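Local atomic coordinates of hydrolase (Bacteroides thetaiotaomicron, PDB entry 2OBB), a protein that binds a magnesium ion and is probably a hydrolase of the haloacid dehalogenase (HAD) type, its substrate and exact reaction being unknown. Residues 57-60 / 61-64; 47-50 / 51-55; 108-111 / 112-116; 7-10 / 11-15; 84-87 / 88-92. One frame throughout, in Å; residues are numbered along the deposited sequence. Where two conformers were deposited one is given.

Contact 1: 57-60 / 61-64; sequences AIEW and CRAR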
loop_
_atom_site.group_PDB
_atom_site.type_symbol
_atom_site.label_atom_id
_atom_site.label_comp_id
_atom_site.label_asym_id
_atom_site.label_seq_id
_atom_site.Cartn_x
_atom_site.Cartn_y
_atom_site.Cartn_z
ATOM N N ALA A 57 6.532 -13.066 -13.099
ATOM C CA ALA A 57 6.106 -11.656 -13.180
ATOM C C ALA A 57 7.216 -10.784 -13.736
ATOM O O ALA A 57 6.964 -9.909 -14.566
ATOM C CB ALA A 57 5.614 -11.113 -11.820
ATOM N N ILE A 58 8.451 -11.032 -13.302
ATOM C CA ILE A 58 9.587 -10.221 -13.751
ATOM C C ILE A 58 9.884 -10.413 -15.243
ATOM O O ILE A 58 10.139 -9.429 -15.977
ATOM C CB ILE A 58 10.836 -10.523 -12.908
ATOM C CG1 ILE A 58 10.699 -9.860 -11.544
ATOM C CG2 ILE A 58 12.102 -10.027 -13.596
ATOM C CD1 ILE A 58 11.540 -10.545 -10.454
ATOM N N GLU A 59 9.874 -11.660 -15.706
ATOM C CA GLU A 59 10.143 -11.906 -17.119
ATOM C C GLU A 59 9.038 -11.343 -18.011
ATOM O O GLU A 59 9.317 -10.801 -19.080
ATOM C CB GLU A 59 10.417 -13.387 -17.422
ATOM C CG GLU A 59 11.895 -13.684 -17.699
ATOM C CD GLU A 59 12.387 -13.180 -19.064
ATOM O OE1 GLU A 59 11.559 -12.873 -19.952
ATOM O OE2 GLU A 59 13.620 -13.105 -19.257
ATOM N N TRP A 60 7.793 -11.465 -17.564
ATOM C CA TRP A 60 6.676 -10.901 -18.303
ATOM C C TRP A 60 6.890 -9.381 -18.462
ATOM O O TRP A 60 6.650 -8.813 -19.537
ATOM C CB TRP A 60 5.363 -11.219 -17.568
ATOM C CG TRP A 60 4.140 -10.737 -18.267
ATOM C CD1 TRP A 60 3.316 -11.459 -19.094
ATOM C CD2 TRP A 60 3.614 -9.396 -18.240
ATOM N NE1 TRP A 60 2.301 -10.645 -19.578
ATOM C CE2 TRP A 60 2.458 -9.379 -19.063
ATOM C CE3 TRP A 60 4.020 -8.216 -17.619
ATOM C CZ2 TRP A 60 1.691 -8.217 -19.265
ATOM C CZ3 TRP A 60 3.239 -7.046 -17.804
ATOM C CH2 TRP A 60 2.097 -7.066 -18.635
ATOM N N CYS A 61 7.372 -8.730 -17.405
ATOM C CA CYS A 61 7.669 -7.299 -17.497
ATOM C C CYS A 61 8.875 -7.008 -18.369
ATOM O O CYS A 61 8.824 -6.104 -19.211
ATOM C CB CYS A 61 7.852 -6.670 -16.125
ATOM S SG CYS A 61 6.333 -6.676 -15.170
ATOM N N ARG A 62 9.959 -7.758 -18.160
ATOM C CA ARG A 62 11.191 -7.606 -18.947
ATOM C C ARG A 62 10.906 -7.686 -20.450
ATOM O O ARG A 62 11.418 -6.884 -21.231
ATOM C CB ARG A 62 12.196 -8.682 -18.543
ATOM C CG ARG A 62 13.462 -8.693 -19.377
ATOM C CD ARG A 62 14.503 -9.718 -18.895
ATOM N NE ARG A 62 14.882 -9.488 -17.493
ATOM C CZ ARG A 62 14.620 -10.325 -16.481
ATOM N NH1 ARG A 62 15.018 -9.988 -15.253
ATOM N NH2 ARG A 62 13.986 -11.498 -16.682
ATOM N N ALA A 63 10.067 -8.645 -20.842
ATOM C CA ALA A 63 9.720 -8.854 -22.253
ATOM C C ALA A 63 8.999 -7.664 -22.896
ATOM O O ALA A 63 8.943 -7.550 -24.114
ATOM C CB ALA A 63 8.898 -10.117 -22.399
ATOM N N ARG A 64 8.442 -6.791 -22.064
ATOM C CA ARG A 64 7.767 -5.587 -22.515
ATOM C C ARG A 64 8.664 -4.377 -22.263
ATOM O O ARG A 64 8.237 -3.219 -22.336
ATOM C CB ARG A 64 6.415 -5.469 -21.809
ATOM C CG ARG A 64 5.334 -6.334 -22.475
ATOM C CD ARG A 64 4.271 -6.872 -21.528
ATOM N NE ARG A 64 3.458 -7.894 -22.193
ATOM C CZ ARG A 64 3.740 -9.202 -22.201
ATOM N NH1 ARG A 64 4.811 -9.669 -21.559
ATOM N NH2 ARG A 64 2.958 -10.055 -22.852
#
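Trp60 and Arg64, one helical turn apart, are stacked. The guanidinium of Arg64 lies flat on one face of the indole, the two planes only 7° apart and their centres 3.6 Å from each other. Arg64 CZ sits over the five-membered ring, in cation-pi position, while its chain runs back across the six-membered ring, where CD makes a CH-pi contact. The group is also fixed in rotation: Arg64 NH1 donates to Trp60 O at 2.9 Å, with the oxygen in the guanidinium plane. Trp60 carries its CG anti to the backbone N (chi1 -178°), which swings the indole out from the helix and slightly toward its C-terminal end; Trp60 CE3 lies 3.7 Å from Cys61 SG, and the sulfur stands at the ring edge, 5.0 Å from the centroid of the six-membered ring.

Glu59 and Arg62 pair by charge. In the Glu59 conformer given, one of two, Arg62 NH2 reaches Glu59 OE2 at 3.1 Å in a salt bridge that meets the oxygen from above the carboxylate plane. Ile58 CG2 lies 3.4 Å from Arg62 NH1.

Backbone bonds continue the helix: Cys61 N to Ala57 O, Arg62 N to Ile58 O and Ala63 N to Glu59 O.

Residues 57-64 run along the last part of helix 51-62 and out of it; this is the crossover helix of the beta-alpha-beta unit between strands 42-45 and 70-71. Trp60 packs on Ile14 and Val15 of the metal-binding loop and, together with Arg64, on Val30 of helix 29-38, while Ala57 lies against Phe10.

Contact 2: 47-50 / 51-55; sequences SVRE and GELLD
The turn that leads from strand 42-45 into helix 51-62 is closed here by Arg49, which reaches forward to the first turn of the helix and donates from NH1 to Leu53 O at 2.9 Å. The bond is fairly straight, 159° at the hydrogen, and the carbonyl oxygen lies in the guanidinium plane. Arg49 runs extended from CG to NE, which carries its flat end past the backbone of Leu53, CD passing 3.4 Å from Leu53 O. Nearer its root, Arg49 CB meets Leu54 CD1 at 4.0 Å, and the same methyl lies against Arg49 O; Leu54 thus rests on the backbone of the turn.

Before the helix, Ser47 forms an ST turn: its OG accepts from Arg49 N at 3.0 Å and fixes the backbone from which the arginine springs. The chain enters the helix through Glu50 and Gly51. Glu50 O accepts a weak bond from Leu53 N at 3.5 Å, and Gly51 takes a positive phi (62°) at which a CB would clash with Glu50 O.

Glu50 OE2 accepts from Arg87 N of the second subunit.

Arg49 holds the side chain of Asp11, a residue whose backbone oxygen binds the metal. Its NH2 makes a salt bridge with Asp11 OD1, so one guanidinium joins the start of helix 51-62 to the metal-binding loop. Held by the helix on one nitrogen and by the carboxylate on another, it has little freedom to turn, and its positive charge would be expected to offset part of the negative charge gathered around the magnesium ion.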
loop_
_atom_site.group_PDB
_atom_site.type_symbol
_atom_site.label_atom_id
_atom_site.label_comp_id
_atom_site.label_asym_id
_atom_site.label_seq_id
_atom_site.Cartn_x
_atom_site.Cartn_y
_atom_site.Cartn_z
ATOM N N SER A 47 5.085 -7.431 -4.586
ATOM C CA SER A 47 4.117 -8.489 -4.813
ATOM C C SER A 47 4.233 -9.582 -3.762
ATOM O O SER A 47 5.325 -9.863 -3.261
ATOM C CB SER A 47 4.379 -9.098 -6.183
ATOM O OG SER A 47 3.416 -10.071 -6.496
ATOM N N VAL A 48 3.109 -10.213 -3.425
ATOM C CA VAL A 48 3.155 -11.382 -2.572
ATOM C C VAL A 48 3.834 -12.540 -3.318
ATOM O O VAL A 48 4.241 -13.516 -2.696
ATOM C CB VAL A 48 1.748 -11.798 -2.005
ATOM C CG1 VAL A 48 1.222 -10.730 -1.042
ATOM C CG2 VAL A 48 0.744 -12.103 -3.137
ATOM N N ARG A 49 3.955 -12.420 -4.646
ATOM C CA ARG A 49 4.730 -13.378 -5.454
ATOM C C ARG A 49 6.174 -13.523 -4.921
ATOM O O ARG A 49 6.855 -12.512 -4.644
ATOM C CB ARG A 49 4.755 -12.955 -6.933
ATOM C CG ARG A 49 3.439 -13.191 -7.683
ATOM C CD ARG A 49 3.450 -12.610 -9.110
ATOM N NE ARG A 49 2.186 -12.824 -9.825
ATOM C CZ ARG A 49 1.969 -13.758 -10.755
ATOM N NH1 ARG A 49 2.934 -14.598 -11.123
ATOM N NH2 ARG A 49 0.769 -13.854 -11.328
ATOM N N GLU A 50 6.604 -14.775 -4.763
ATOM C CA GLU A 50 7.989 -15.161 -4.442
ATOM C C GLU A 50 8.422 -16.347 -5.342
ATOM O O GLU A 50 7.585 -17.037 -5.930
ATOM C CB GLU A 50 8.122 -15.623 -2.979
ATOM C CG GLU A 50 7.596 -14.676 -1.891
ATOM C CD GLU A 50 8.536 -13.487 -1.563
ATOM O OE1 GLU A 50 9.552 -13.244 -2.282
ATOM O OE2 GLU A 50 8.237 -12.788 -0.570
ATOM N N GLY A 51 9.724 -16.598 -5.437
ATOM C CA GLY A 51 10.214 -17.754 -6.199
ATOM C C GLY A 51 9.836 -17.665 -7.660
ATOM O O GLY A 51 9.800 -16.557 -8.234
ATOM N N GLU A 52 9.539 -18.807 -8.279
ATOM C CA GLU A 52 9.275 -18.842 -9.723
ATOM C C GLU A 52 8.028 -18.058 -10.179
ATOM O O GLU A 52 7.953 -17.652 -11.343
ATOM C CB GLU A 52 9.278 -20.279 -10.265
ATOM C CG GLU A 52 10.691 -20.855 -10.562
ATOM C CD GLU A 52 11.280 -20.392 -11.910
ATOM O OE1 GLU A 52 11.214 -21.167 -12.885
ATOM O OE2 GLU A 52 11.808 -19.263 -12.002
ATOM N N LEU A 53 7.072 -17.830 -9.278
ATOM C CA LEU A 53 5.931 -16.961 -9.597
ATOM C C LEU A 53 6.320 -15.482 -9.677
ATOM O O LEU A 53 5.770 -14.731 -10.489
ATOM C CB LEU A 53 4.786 -17.166 -8.610
ATOM C CG LEU A 53 4.026 -18.484 -8.774
ATOM C CD1 LEU A 53 2.961 -18.623 -7.684
ATOM C CD2 LEU A 53 3.417 -18.608 -10.178
ATOM N N LEU A 54 7.265 -15.073 -8.836
ATOM C CA LEU A 54 7.884 -13.768 -8.971
ATOM C C LEU A 54 8.654 -13.684 -10.283
ATOM O O LEU A 54 8.485 -12.735 -11.053
ATOM C CB LEU A 54 8.826 -13.468 -7.796
ATOM C CG LEU A 54 9.345 -12.014 -7.665
ATOM C CD1 LEU A 54 8.193 -10.967 -7.551
ATOM C CD2 LEU A 54 10.347 -11.888 -6.491
ATOM N N ASP A 55 9.507 -14.680 -10.525
ATOM C CA ASP A 55 10.307 -14.725 -11.738
ATOM C C ASP A 55 9.408 -14.580 -12.956
ATOM O O ASP A 55 9.697 -13.795 -13.850
ATOM C CB ASP A 55 11.113 -16.030 -11.812
ATOM C CG ASP A 55 12.235 -16.096 -10.761
ATOM O OD1 ASP A 55 12.699 -15.006 -10.314
ATOM O OD2 ASP A 55 12.651 -17.234 -10.386
#

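Contact 3: 108-111 / 112-116; sequences IIYE and MIKEK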
loop_
_atom_site.group_PDB
_atom_site.type_symbol
_atom_site.label_atom_id
_atom_site.label_comp_id
_atom_site.label_asym_id
_atom_site.label_seq_id
_atom_site.Cartn_x
_atom_site.Cartn_y
_atom_site.Cartn_z
ATOM N N ILE A 108 -4.775 8.565 -14.744
ATOM C CA ILE A 108 -4.941 9.362 -13.560
ATOM C C ILE A 108 -3.775 9.147 -12.596
ATOM O O ILE A 108 -3.317 10.096 -11.976
ATOM C CB ILE A 108 -6.314 9.162 -12.877
ATOM C CG1 ILE A 108 -7.405 9.891 -13.658
ATOM C CG2 ILE A 108 -6.339 9.850 -11.501
ATOM C CD1 ILE A 108 -8.210 9.013 -14.545
ATOM N N ILE A 109 -3.285 7.913 -12.491
ATOM C CA ILE A 109 -2.122 7.641 -11.673
ATOM C C ILE A 109 -1.002 8.585 -12.099
ATOM O O ILE A 109 -0.410 9.279 -11.266
ATOM C CB ILE A 109 -1.659 6.132 -11.758
ATOM C CG1 ILE A 109 -2.628 5.208 -10.989
ATOM C CG2 ILE A 109 -0.233 5.961 -11.218
ATOM C CD1 ILE A 109 -2.344 3.657 -11.199
ATOM N N TYR A 110 -0.747 8.642 -13.407
ATOM C CA TYR A 110 0.287 9.497 -13.959
ATOM C C TYR A 110 0.081 10.993 -13.662
ATOM O O TYR A 110 0.983 11.672 -13.149
ATOM C CB TYR A 110 0.416 9.250 -15.454
ATOM C CG TYR A 110 1.484 10.097 -16.084
ATOM C CD1 TYR A 110 2.841 9.816 -15.883
ATOM C CD2 TYR A 110 1.141 11.197 -16.866
ATOM C CE1 TYR A 110 3.840 10.626 -16.450
ATOM C CE2 TYR A 110 2.116 12.003 -17.447
ATOM C CZ TYR A 110 3.463 11.718 -17.238
ATOM O OH TYR A 110 4.409 12.526 -17.840
ATOM N N GLU A 111 -1.099 11.515 -13.977
ATOM C CA GLU A 111 -1.411 12.906 -13.615
ATOM C C GLU A 111 -1.179 13.184 -12.123
ATOM O O GLU A 111 -0.644 14.225 -11.761
ATOM C CB GLU A 111 -2.833 13.278 -14.023
ATOM C CG GLU A 111 -3.294 14.623 -13.529
ATOM C CD GLU A 111 -4.686 15.007 -14.046
ATOM O OE1 GLU A 111 -5.378 14.128 -14.636
ATOM O OE2 GLU A 111 -5.097 16.187 -13.865
HETATM N N MSE A 112 -1.573 12.263 -11.254
HETATM C CA MSE A 112 -1.442 12.493 -9.806
HETATM C C MSE A 112 0.031 12.623 -9.367
HETATM O O MSE A 112 0.393 13.552 -8.631
HETATM C CB MSE A 112 -2.136 11.381 -9.019
HETATM C CG MSE A 112 -3.627 11.297 -9.238
HETATM SE SE MSE A 112 -4.475 9.919 -8.101
HETATM C CE MSE A 112 -3.497 8.344 -8.537
ATOM N N ILE A 113 0.863 11.691 -9.825
ATOM C CA ILE A 113 2.302 11.720 -9.560
ATOM C C ILE A 113 2.962 12.977 -10.164
ATOM O O ILE A 113 3.719 13.693 -9.481
ATOM C CB ILE A 113 2.981 10.456 -10.129
ATOM C CG1 ILE A 113 2.377 9.223 -9.490
ATOM C CG2 ILE A 113 4.470 10.503 -9.931
ATOM C CD1 ILE A 113 2.918 7.948 -10.003
ATOM N N LYS A 114 2.653 13.228 -11.440
ATOM C CA LYS A 114 3.265 14.300 -12.206
ATOM C C LYS A 114 2.877 15.677 -11.690
ATOM O O LYS A 114 3.724 16.551 -11.553
ATOM C CB LYS A 114 2.877 14.165 -13.685
ATOM C CG LYS A 114 3.619 15.109 -14.609
ATOM C CD LYS A 114 4.979 14.547 -15.004
ATOM C CE LYS A 114 5.794 15.603 -15.760
ATOM N NZ LYS A 114 5.385 15.654 -17.188
ATOM N N GLU A 115 1.593 15.868 -11.417
ATOM C CA GLU A 115 1.075 17.170 -11.041
ATOM C C GLU A 115 0.986 17.322 -9.519
ATOM O O GLU A 115 0.543 18.365 -9.024
ATOM C CB GLU A 115 -0.292 17.403 -11.686
ATOM C CG GLU A 115 -0.343 17.144 -13.183
ATOM C CD GLU A 115 0.616 18.030 -13.977
ATOM O OE1 GLU A 115 0.656 19.257 -13.701
ATOM O OE2 GLU A 115 1.327 17.505 -14.876
ATOM N N LYS A 116 1.428 16.298 -8.785
ATOM C CA LYS A 116 1.310 16.250 -7.315
ATOM C C LYS A 116 -0.140 16.526 -6.907
ATOM O O LYS A 116 -0.495 17.609 -6.447
ATOM C CB LYS A 116 2.303 17.198 -6.636
ATOM C CG LYS A 116 3.658 16.562 -6.354
ATOM C CD LYS A 116 4.801 17.559 -6.595
ATOM C CE LYS A 116 6.180 16.876 -6.526
ATOM N NZ LYS A 116 7.265 17.745 -7.112
#
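Ile108 opens the series by laying its CG2 against Met112, a selenomethionine here, 3.8 Å from CG and 3.9 Å from SE. Its carbonyl accepts from Met112 N, the first of four i to i+4 backbone bonds that end with Glu115 N on Glu111 O. Ile109, the next residue round the helix, serves two neighbours: CG1 approaches Met112 CE at 4.1 Å, the bend at chi3 (-55°) having folded that methyl back toward Ile109, while CG2 touches Ile113 CD1 at 3.9 Å. Ile109 and Ile113 lie side by side and point the same way.

Tyr110 and Lys114 also run alongside each other. The lysine places CB over one face of the ring, brings CD to 3.5 Å from Tyr110 OH and, bent at chi2 and chi4, donates a weak bond of 3.3 Å from NZ to that hydroxyl. Glu39 is the stronger partner of Tyr110 OH. Glu111 meets Glu115 through methylenes, CG to CG at 3.9 Å; its carboxylate goes instead to Lys117 in a salt bridge.

This is the i to i+4 packing of an amphipathic helix laid against a parallel sheet. From helix 106-115, Ile109 and Ile113 pack on strand 93-95, Tyr110 on helix 29-38 and Ile108 on helix 119-123, consistent with the Rossmann-like fold of HAD-type domains.

Contact 4: 7-10 / 11-15; sequences AVDF and DGTIV. With MG (magnesium ion), chain B.
Asp9 and Asp11 meet at the magnesium ion, which Asp9 OD2 binds at 2.1 Å and the backbone oxygen Asp11 O at 1.9 Å. Three waters and Asp97 complete six ligands. The carboxylate of Asp11 does not touch the metal: OD1 forms a salt bridge with Arg49, and OD2 accepts from a water shared with Asp9 OD1 and Asp11 N. Asp9 OD1 also pairs with Lys88 of the second subunit in a salt bridge.

Thr13 holds the first shell in place: Thr13 OG1 donates to the anti lone pair of Asp9 OD2, 2.7 Å away, an oxygen thus gripped twice. Farther out, Phe10 O ties the loop into a tight turn, accepting from Ile14 N at 2.8 Å in the carbonyl plane and from Thr13 N, which stands 45° above it. The Phe10 ring takes Val15 CG2 over one face, 4.0 Å from its centroid, and Val8 CG1 packs on Ile14 CG1.

Asp9, Asp11 and Thr13 are consistent with the DxDx(T/V) motif of HAD-type enzymes. Strand 5-8 lies between 42-45 and 93-95; helix 51-62 covers Phe10, Ile14 and Val15, and Leu33 of helix 29-38 packs on Val8 and Ile14.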
loop_
_atom_site.group_PDB
_atom_site.type_symbol
_atom_site.label_atom_id
_atom_site.label_comp_id
_atom_site.label_asym_id
_atom_site.label_seq_id
_atom_site.Cartn_x
_atom_site.Cartn_y
_atom_site.Cartn_z
ATOM N N ALA A 7 6.567 1.830 -5.162
ATOM C CA ALA A 7 6.291 0.408 -5.077
ATOM C C ALA A 7 5.085 0.092 -5.945
ATOM O O ALA A 7 4.049 0.721 -5.791
ATOM C CB ALA A 7 6.014 0.009 -3.643
ATOM N N VAL A 8 5.209 -0.865 -6.857
ATOM C CA VAL A 8 4.089 -1.199 -7.726
ATOM C C VAL A 8 3.686 -2.654 -7.579
ATOM O O VAL A 8 4.502 -3.581 -7.759
ATOM C CB VAL A 8 4.356 -0.870 -9.232
ATOM C CG1 VAL A 8 3.011 -0.911 -10.067
ATOM C CG2 VAL A 8 5.034 0.490 -9.371
ATOM N N ASP A 9 2.412 -2.857 -7.274
ATOM C CA ASP A 9 1.878 -4.203 -7.174
ATOM C C ASP A 9 1.814 -4.824 -8.569
ATOM O O ASP A 9 1.883 -4.115 -9.569
ATOM C CB ASP A 9 0.514 -4.147 -6.525
ATOM C CG ASP A 9 -0.164 -5.477 -6.484
ATOM O OD1 ASP A 9 0.437 -6.422 -5.964
ATOM O OD2 ASP A 9 -1.326 -5.574 -6.938
ATOM N N PHE A 10 1.705 -6.146 -8.643
ATOM C CA PHE A 10 1.596 -6.769 -9.931
ATOM C C PHE A 10 0.152 -7.157 -10.267
ATOM O O PHE A 10 -0.467 -6.500 -11.135
ATOM C CB PHE A 10 2.542 -7.964 -10.045
ATOM C CG PHE A 10 2.582 -8.577 -11.416
ATOM C CD1 PHE A 10 3.071 -7.854 -12.509
ATOM C CD2 PHE A 10 2.163 -9.892 -11.620
ATOM C CE1 PHE A 10 3.136 -8.431 -13.795
ATOM C CE2 PHE A 10 2.220 -10.478 -12.914
ATOM C CZ PHE A 10 2.706 -9.744 -13.992
ATOM N N ASP A 11 -0.382 -8.200 -9.608
ATOM C CA ASP A 11 -1.718 -8.701 -9.947
ATOM C C ASP A 11 -2.857 -7.744 -9.576
ATOM O O ASP A 11 -2.998 -7.329 -8.409
ATOM C CB ASP A 11 -1.983 -10.067 -9.323
ATOM C CG ASP A 11 -0.887 -11.065 -9.615
ATOM O OD1 ASP A 11 -0.889 -11.674 -10.707
ATOM O OD2 ASP A 11 -0.021 -11.243 -8.734
ATOM N N GLY A 12 -3.674 -7.412 -10.574
ATOM C CA GLY A 12 -4.771 -6.469 -10.397
ATOM C C GLY A 12 -4.328 -5.027 -10.601
ATOM O O GLY A 12 -5.155 -4.120 -10.610
ATOM N N THR A 13 -3.019 -4.823 -10.751
ATOM C CA THR A 13 -2.436 -3.501 -10.869
ATOM C C THR A 13 -1.789 -3.264 -12.230
ATOM O O THR A 13 -2.094 -2.285 -12.890
ATOM C CB THR A 13 -1.386 -3.251 -9.755
ATOM O OG1 THR A 13 -1.997 -3.463 -8.481
ATOM C CG2 THR A 13 -0.828 -1.814 -9.808
ATOM N N ILE A 14 -0.849 -4.137 -12.606
ATOM C CA ILE A 14 -0.182 -4.091 -13.902
ATOM C C ILE A 14 -0.920 -5.025 -14.889
ATOM O O ILE A 14 -1.020 -4.721 -16.093
ATOM C CB ILE A 14 1.326 -4.498 -13.774
ATOM C CG1 ILE A 14 2.124 -3.452 -12.970
ATOM C CG2 ILE A 14 1.991 -4.669 -15.156
ATOM C CD1 ILE A 14 3.576 -3.821 -12.742
ATOM N N VAL A 15 -1.413 -6.173 -14.374
ATOM C CA VAL A 15 -2.221 -7.106 -15.168
ATOM C C VAL A 15 -3.541 -7.384 -14.473
ATOM O O VAL A 15 -3.631 -7.218 -13.266
ATOM C CB VAL A 15 -1.488 -8.448 -15.420
ATOM C CG1 VAL A 15 -0.305 -8.228 -16.320
ATOM C CG2 VAL A 15 -1.053 -9.113 -14.084
HETATM MG MG MG B . -3.040 -6.736 -6.608
HETATM O O HOH W 1 0.975 -9.169 -7.182
HETATM O O HOH W 2 -1.990 -8.284 -5.854
HETATM O O HOH W 3 -2.666 -5.996 -4.648
HETATM O O HOH W 4 -4.911 -7.649 -6.227
#

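Contact 5: 84-87 / 88-92; sequences GFSR and KLKAD
The chain from Gly84 to Asp92 is an irregular loop between strands 70-71 and 93-95, mostly extended but bent at Arg87, where the backbone takes helical angles, so that Lys88 and Lys90 come back beside Ser86 and Gly84. Ser86 sits inside the bend. Its OG donates to Lys88 O at 2.7 Å, in the carbonyl plane, and this bond closes the turn around Arg87. The hydroxyl stands between the backbone N and the carbonyl carbon (chi1 66°), which directs it across the bend.

Lys90 comes in from the far side. Its chain runs nearly extended until the last torsion, where a bend (chi4 75°) swings NZ onto Gly84 O at 2.8 Å, again in the carbonyl plane. The same ammonium donates weakly to Ser86 OG at 3.3 Å, and CE lies 3.7 Å from that oxygen. Ser86 OG is therefore both donor and acceptor, linking Lys88 O to the ammonium in a short polar chain.

Arg87 and Lys88 point away from this network toward the second subunit. Arg87 NH1 forms a salt bridge with Glu78 of that subunit, and NZ of Lys88, extended throughout, forms salt bridges with Asp9 and Asp96 of the second subunit.

The chemistry implies a loop braced by its own bonds, from which Arg87 and Lys88 extend into the dimer interface. Because Asp9 is a magnesium ligand, Lys88 reaches the metal site of the partner chain, where its charge would probably temper the cluster of carboxylates; it adds a charged neighbour to that site, but no ligand.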
loop_
_atom_site.group_PDB
_atom_site.type_symbol
_atom_site.label_atom_id
_atom_site.label_comp_id
_atom_site.label_asym_id
_atom_site.label_seq_id
_atom_site.Cartn_x
_atom_site.Cartn_y
_atom_site.Cartn_z
ATOM N N GLY A 84 19.717 -2.440 7.566
ATOM C CA GLY A 84 18.891 -1.283 7.949
ATOM C C GLY A 84 17.452 -1.673 7.661
ATOM O O GLY A 84 16.598 -0.830 7.344
ATOM N N PHE A 85 17.216 -2.980 7.806
ATOM C CA PHE A 85 16.025 -3.711 7.364
ATOM C C PHE A 85 14.718 -3.260 7.997
ATOM O O PHE A 85 14.672 -2.856 9.170
ATOM C CB PHE A 85 16.223 -5.213 7.655
ATOM C CG PHE A 85 15.356 -6.135 6.818
ATOM C CD1 PHE A 85 15.645 -6.368 5.470
ATOM C CD2 PHE A 85 14.273 -6.801 7.384
ATOM C CE1 PHE A 85 14.857 -7.233 4.694
ATOM C CE2 PHE A 85 13.479 -7.669 6.604
ATOM C CZ PHE A 85 13.776 -7.875 5.260
ATOM N N SER A 86 13.670 -3.324 7.180
ATOM C CA SER A 86 12.282 -3.408 7.637
ATOM C C SER A 86 11.545 -4.337 6.654
ATOM O O SER A 86 11.882 -4.382 5.473
ATOM C CB SER A 86 11.635 -2.019 7.676
ATOM O OG SER A 86 11.508 -1.458 6.366
ATOM N N ARG A 87 10.558 -5.085 7.124
ATOM C CA ARG A 87 9.816 -5.953 6.222
ATOM C C ARG A 87 9.032 -5.160 5.159
ATOM O O ARG A 87 9.038 -5.514 3.976
ATOM C CB ARG A 87 8.899 -6.882 7.010
ATOM C CG ARG A 87 8.337 -7.991 6.178
ATOM C CD ARG A 87 7.536 -8.949 7.017
ATOM N NE ARG A 87 6.592 -9.667 6.169
ATOM C CZ ARG A 87 5.866 -10.708 6.549
ATOM N NH1 ARG A 87 5.947 -11.174 7.772
ATOM N NH2 ARG A 87 5.046 -11.282 5.688
ATOM N N LYS A 88 8.393 -4.067 5.575
ATOM C CA LYS A 88 7.679 -3.192 4.656
ATOM C C LYS A 88 8.704 -2.339 3.889
ATOM O O LYS A 88 9.628 -1.799 4.490
ATOM C CB LYS A 88 6.706 -2.302 5.451
ATOM C CG LYS A 88 5.790 -1.430 4.615
ATOM C CD LYS A 88 4.880 -0.581 5.502
ATOM C CE LYS A 88 4.066 0.419 4.690
ATOM N NZ LYS A 88 3.484 1.521 5.545
ATOM N N LEU A 89 8.533 -2.213 2.578
ATOM C CA LEU A 89 9.397 -1.352 1.769
ATOM C C LEU A 89 9.423 0.082 2.270
ATOM O O LEU A 89 8.423 0.590 2.802
ATOM C CB LEU A 89 8.930 -1.312 0.320
ATOM C CG LEU A 89 9.078 -2.579 -0.507
ATOM C CD1 LEU A 89 8.817 -2.250 -1.959
ATOM C CD2 LEU A 89 10.436 -3.260 -0.311
ATOM N N LYS A 90 10.548 0.751 2.062
ATOM C CA LYS A 90 10.648 2.154 2.412
ATOM C C LYS A 90 10.231 3.087 1.272
ATOM O O LYS A 90 10.516 4.284 1.333
ATOM C CB LYS A 90 12.056 2.479 2.905
ATOM C CG LYS A 90 12.443 1.610 4.072
ATOM C CD LYS A 90 13.576 2.232 4.894
ATOM C CE LYS A 90 13.711 1.550 6.231
ATOM N NZ LYS A 90 14.351 0.237 6.034
ATOM N N ALA A 91 9.535 2.564 0.265
ATOM C CA ALA A 91 9.050 3.360 -0.869
ATOM C C ALA A 91 8.398 4.710 -0.495
ATOM O O ALA A 91 7.831 4.845 0.579
ATOM C CB ALA A 91 8.080 2.543 -1.668
ATOM N N ASP A 92 8.426 5.682 -1.400
ATOM C CA ASP A 92 7.743 6.980 -1.179
ATOM C C ASP A 92 6.247 6.952 -1.575
ATOM O O ASP A 92 5.443 7.815 -1.153
ATOM C CB ASP A 92 8.455 8.077 -1.991
ATOM C CG ASP A 92 9.896 8.288 -1.541
ATOM O OD1 ASP A 92 10.099 8.475 -0.322
ATOM O OD2 ASP A 92 10.808 8.223 -2.396
#

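Overall arrangement
From the N terminus, contact 4 comes first, closing the metal-binding loop at the end of strand 5-8. Contact 2 closes the turn between strand 42-45 and helix 51-62, and contact 1 follows on that same helix. Contact 5 shapes the long loop before strand 93-95, and contact 3 lies in helix 106-115. All five are local and in series; none nests in or crosses another. In space contact 4 is the hub, touching contacts 1, 2 and 5. Contacts 1 and 2 also touch, through Ala57 and Arg49, so helix 51-62 and its entry turn close on the metal-binding loop. Contact 3 stands apart, its centre about 24 Å from that of contact 1. Contacts 2 to 5 reach the second subunit.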